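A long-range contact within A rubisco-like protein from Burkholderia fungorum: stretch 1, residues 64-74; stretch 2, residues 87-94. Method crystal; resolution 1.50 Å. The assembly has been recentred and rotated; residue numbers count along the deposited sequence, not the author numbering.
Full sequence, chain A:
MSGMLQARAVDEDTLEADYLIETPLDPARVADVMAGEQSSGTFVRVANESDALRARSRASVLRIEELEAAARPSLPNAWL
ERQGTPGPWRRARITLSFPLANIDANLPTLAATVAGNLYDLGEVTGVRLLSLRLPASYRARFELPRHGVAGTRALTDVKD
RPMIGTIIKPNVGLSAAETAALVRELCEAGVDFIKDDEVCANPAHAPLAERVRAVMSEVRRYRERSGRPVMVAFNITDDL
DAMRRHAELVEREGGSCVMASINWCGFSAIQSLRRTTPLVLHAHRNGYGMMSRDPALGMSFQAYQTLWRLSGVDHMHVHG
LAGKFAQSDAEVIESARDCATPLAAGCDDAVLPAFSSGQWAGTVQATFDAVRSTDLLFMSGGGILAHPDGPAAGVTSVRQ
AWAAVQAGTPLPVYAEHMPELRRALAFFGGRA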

# COMPACT_ATOMS: atom_id res chain seq x y z
N ILE A 64 -6.15 25.84 -9.53
CA ILE A 64 -4.71 25.75 -9.68
C ILE A 64 -4.11 26.96 -8.99
O ILE A 64 -4.60 28.08 -9.17
CB ILE A 64 -4.27 25.76 -11.15
CG1 ILE A 64 -4.88 24.58 -11.90
CG2 ILE A 64 -2.75 25.72 -11.25
CD1 ILE A 64 -4.80 24.71 -13.41
N GLU A 65 -3.08 26.75 -8.18
CA GLU A 65 -2.36 27.86 -7.58
C GLU A 65 -0.88 27.59 -7.70
O GLU A 65 -0.38 26.64 -7.10
CB GLU A 65 -2.73 28.06 -6.11
CG GLU A 65 -1.98 29.22 -5.46
CD GLU A 65 -2.23 29.35 -3.96
OE1 GLU A 65 -2.87 28.44 -3.38
OE2 GLU A 65 -1.78 30.35 -3.37
N GLU A 66 -0.16 28.40 -8.47
CA GLU A 66 1.27 28.18 -8.61
C GLU A 66 2.02 28.66 -7.37
O GLU A 66 1.73 29.72 -6.82
CB GLU A 66 1.83 28.85 -9.86
CG GLU A 66 3.32 28.61 -10.04
CD GLU A 66 3.74 28.43 -11.48
OE1 GLU A 66 2.88 28.57 -12.38
OE2 GLU A 66 4.93 28.15 -11.72
N LEU A 67 2.98 27.86 -6.93
CA LEU A 67 3.78 28.13 -5.75
C LEU A 67 5.19 28.47 -6.20
O LEU A 67 5.47 28.56 -7.39
CB LEU A 67 3.80 26.90 -4.85
CG LEU A 67 2.43 26.32 -4.51
CD1 LEU A 67 2.53 24.99 -3.75
CD2 LEU A 67 1.61 27.33 -3.73
N GLU A 68 6.09 28.67 -5.24
CA GLU A 68 7.50 28.90 -5.56
C GLU A 68 8.09 27.66 -6.24
O GLU A 68 7.89 26.53 -5.78
CB GLU A 68 8.29 29.25 -4.30
CG GLU A 68 9.73 29.66 -4.58
CD GLU A 68 10.48 30.03 -3.32
OE1 GLU A 68 11.59 30.59 -3.43
OE2 GLU A 68 9.96 29.76 -2.21
N ALA A 69 8.80 27.87 -7.34
CA ALA A 69 9.39 26.76 -8.08
C ALA A 69 10.56 26.16 -7.32
O ALA A 69 11.15 26.80 -6.44
CB ALA A 69 9.83 27.21 -9.46
N ALA A 70 10.89 24.91 -7.65
CA ALA A 70 12.07 24.26 -7.09
C ALA A 70 13.25 24.44 -8.04
O ALA A 70 13.08 24.44 -9.27
CB ALA A 70 11.78 22.78 -6.84
N ALA A 71 14.45 24.58 -7.48
CA ALA A 71 15.65 24.76 -8.28
C ALA A 71 16.16 23.44 -8.84
O ALA A 71 16.90 23.42 -9.83
CB ALA A 71 16.74 25.43 -7.45
N ARG A 72 15.76 22.34 -8.20
CA ARG A 72 16.12 21.00 -8.65
C ARG A 72 14.88 20.11 -8.58
O ARG A 72 14.02 20.33 -7.73
CB ARG A 72 17.23 20.42 -7.78
CG ARG A 72 16.90 20.47 -6.29
CD ARG A 72 17.85 19.64 -5.46
NE ARG A 72 17.43 19.57 -4.06
CZ ARG A 72 16.49 18.75 -3.60
NH1 ARG A 72 15.85 17.93 -4.43
NH2 ARG A 72 16.17 18.76 -2.31
N PRO A 73 14.80 19.11 -9.46
CA PRO A 73 13.64 18.20 -9.46
C PRO A 73 13.62 17.30 -8.23
O PRO A 73 14.66 16.77 -7.84
CB PRO A 73 13.84 17.37 -10.73
CG PRO A 73 15.33 17.44 -11.00
CD PRO A 73 15.77 18.79 -10.52
N SER A 74 12.45 17.13 -7.63
CA SER A 74 12.33 16.32 -6.42
C SER A 74 12.50 14.83 -6.69
O SER A 74 13.00 14.09 -5.84
CB SER A 74 10.99 16.57 -5.73
OG SER A 74 10.88 17.92 -5.29
N GLY A 87 14.74 23.20 -16.44
CA GLY A 87 14.04 23.71 -15.27
C GLY A 87 13.56 25.12 -15.57
O GLY A 87 13.66 25.58 -16.71
N PRO A 88 13.04 25.82 -14.55
CA PRO A 88 12.91 25.35 -13.17
C PRO A 88 11.79 24.32 -13.04
O PRO A 88 11.05 24.09 -13.99
CB PRO A 88 12.53 26.62 -12.39
CG PRO A 88 12.75 27.76 -13.35
CD PRO A 88 12.56 27.20 -14.70
N TRP A 89 11.67 23.72 -11.86
CA TRP A 89 10.63 22.73 -11.62
C TRP A 89 9.47 23.37 -10.87
O TRP A 89 9.51 23.53 -9.65
CB TRP A 89 11.21 21.49 -10.94
CG TRP A 89 12.05 20.76 -11.92
CD1 TRP A 89 11.66 19.73 -12.72
CD2 TRP A 89 13.40 21.07 -12.29
NE1 TRP A 89 12.69 19.35 -13.55
CE2 TRP A 89 13.77 20.16 -13.29
CE3 TRP A 89 14.33 22.02 -11.85
CZ2 TRP A 89 15.04 20.16 -13.87
CZ3 TRP A 89 15.59 22.02 -12.42
CH2 TRP A 89 15.93 21.10 -13.42
N ARG A 90 8.47 23.77 -11.64
CA ARG A 90 7.36 24.52 -11.11
C ARG A 90 6.52 23.69 -10.15
O ARG A 90 6.41 22.47 -10.30
CB ARG A 90 6.52 25.08 -12.26
CG ARG A 90 7.36 25.91 -13.24
CD ARG A 90 6.62 26.18 -14.55
NE ARG A 90 5.47 27.05 -14.33
CZ ARG A 90 4.69 27.52 -15.31
NH1 ARG A 90 4.94 27.19 -16.57
NH2 ARG A 90 3.67 28.31 -15.01
N ARG A 91 5.93 24.36 -9.17
CA ARG A 91 5.09 23.69 -8.19
C ARG A 91 3.72 24.33 -8.15
O ARG A 91 3.58 25.54 -8.31
CB ARG A 91 5.75 23.73 -6.82
CG ARG A 91 6.99 22.84 -6.73
CD ARG A 91 7.81 23.12 -5.49
NE ARG A 91 7.09 22.80 -4.26
CZ ARG A 91 6.61 23.71 -3.41
NH1 ARG A 91 6.77 25.00 -3.66
NH2 ARG A 91 5.97 23.32 -2.32
N ALA A 92 2.69 23.51 -7.94
CA ALA A 92 1.35 24.04 -7.82
C ALA A 92 0.47 23.16 -6.94
O ALA A 92 0.64 21.94 -6.90
CB ALA A 92 0.71 24.18 -9.20
N ARG A 93 -0.46 23.80 -6.23
CA ARG A 93 -1.53 23.09 -5.55
C ARG A 93 -2.71 23.06 -6.50
O ARG A 93 -3.08 24.09 -7.07
CB ARG A 93 -1.93 23.79 -4.25
CG ARG A 93 -2.93 22.96 -3.42
CD ARG A 93 -3.37 23.63 -2.13
NE ARG A 93 -4.38 22.83 -1.44
CZ ARG A 93 -4.18 22.18 -0.30
NH1 ARG A 93 -3.01 22.26 0.31
NH2 ARG A 93 -5.16 21.47 0.24
N ILE A 94 -3.30 21.88 -6.69
CA ILE A 94 -4.43 21.77 -7.60
C ILE A 94 -5.58 21.03 -6.94
O ILE A 94 -5.38 20.28 -5.98
CB ILE A 94 -4.04 21.06 -8.90
CG1 ILE A 94 -3.74 19.58 -8.64
CG2 ILE A 94 -2.85 21.76 -9.57
CD1 ILE A 94 -3.53 18.77 -9.89
O HOH W 1 6.41 27.22 -9.65

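The two stretches meet mainly through antiparallel strands, with loop residues at one end adding contacts; together they bury 820 Å², and the side chains are best understood from the backbone ladder beneath them. Near one end Glu65 and Arg93 form a hydrogen-bonded pair, Glu65 N donating to Arg93 O (2.9 Å) and Arg93 N to Glu65 O (3.0 Å). At the other, Ala70 and Trp89 do the same: Ala70 N to Trp89 O is 2.8 Å and Trp89 N to Ala70 O is 3.0 Å. Between them the ladder is interrupted. Leu67 N still reaches Arg91 O in a nearly straight bond of 2.8 Å, but the return bond is replaced by a water, which accepts from Arg91 N (2.9 Å) and donates to Leu67 O (2.8 Å).

Beside this gap, Glu66 and Arg90 pair across the strands. The same water donates to Glu66 OE2 (2.7 Å), and that carboxylate also meets the guanidinium of Arg90 edge-on, with Arg90 NH2 to Glu66 OE1 at 2.8 Å and Arg90 NE to Glu66 OE2 at 2.9 Å. The side-chain conformations are compatible with this two-pronged salt bridge. Glu66 leaves its backbone with chi1 t, and its chi2 of 144° lies between wells; Arg90 runs m, t and then turns at chi3 p, so that NE and NH2 both face the carboxylate. The glutamate's length lets both carboxylate oxygens reach Arg90.

Arg91 has the same m, t, p sequence to chi3, but its CA-to-CB bond points to the face of the sheet shared with Leu67, Ala70 and Trp89. Its NH1 donates to Glu68 O (2.8 Å), tying the side chain to the backbone of the opposite strand, while Leu67 CD1 lies over one face of the guanidinium. The polar edge of the group is thus used for hydrogen bonding and its flat face for packing. The small Ala70 leaves room for the arginine's aliphatic part, its CB lying 4.2 Å from Arg91 CD.

Trp89, with chi1 m and chi2 -94°, lays its indole along the loop that follows the first strand. Pro73 covers one face: Pro73 CD sits 3.5 Å from the centroid of the six-membered ring, almost exactly on its normal, a CH-pi contact well suited to proline's compact, relatively electron-poor CH groups. Ala71 O approaches the ring edge, 3.2 Å from Trp89 CZ3. Gly87 belongs beside this ring, since an ideal CB there would fall 2.4 Å from Trp89 CZ3. The next residue, Pro88, follows a cis peptide bond and packs its CB 4.0 Å from Ala69 CB.

At the far end the contact becomes apolar on the face carrying Ile64, Ala92 and Ile94. Ile64, with chi1 m, brings CG1 to 4.2 Å from Ile94 CG2. Glu66 and Ala92 form a non-hydrogen-bonded pair, Glu66 CA to Ala92 CA 4.2 Å; alanine fits here through its buried methyl, Ala92 CB packing 4.3 Å from Ile64 CG2.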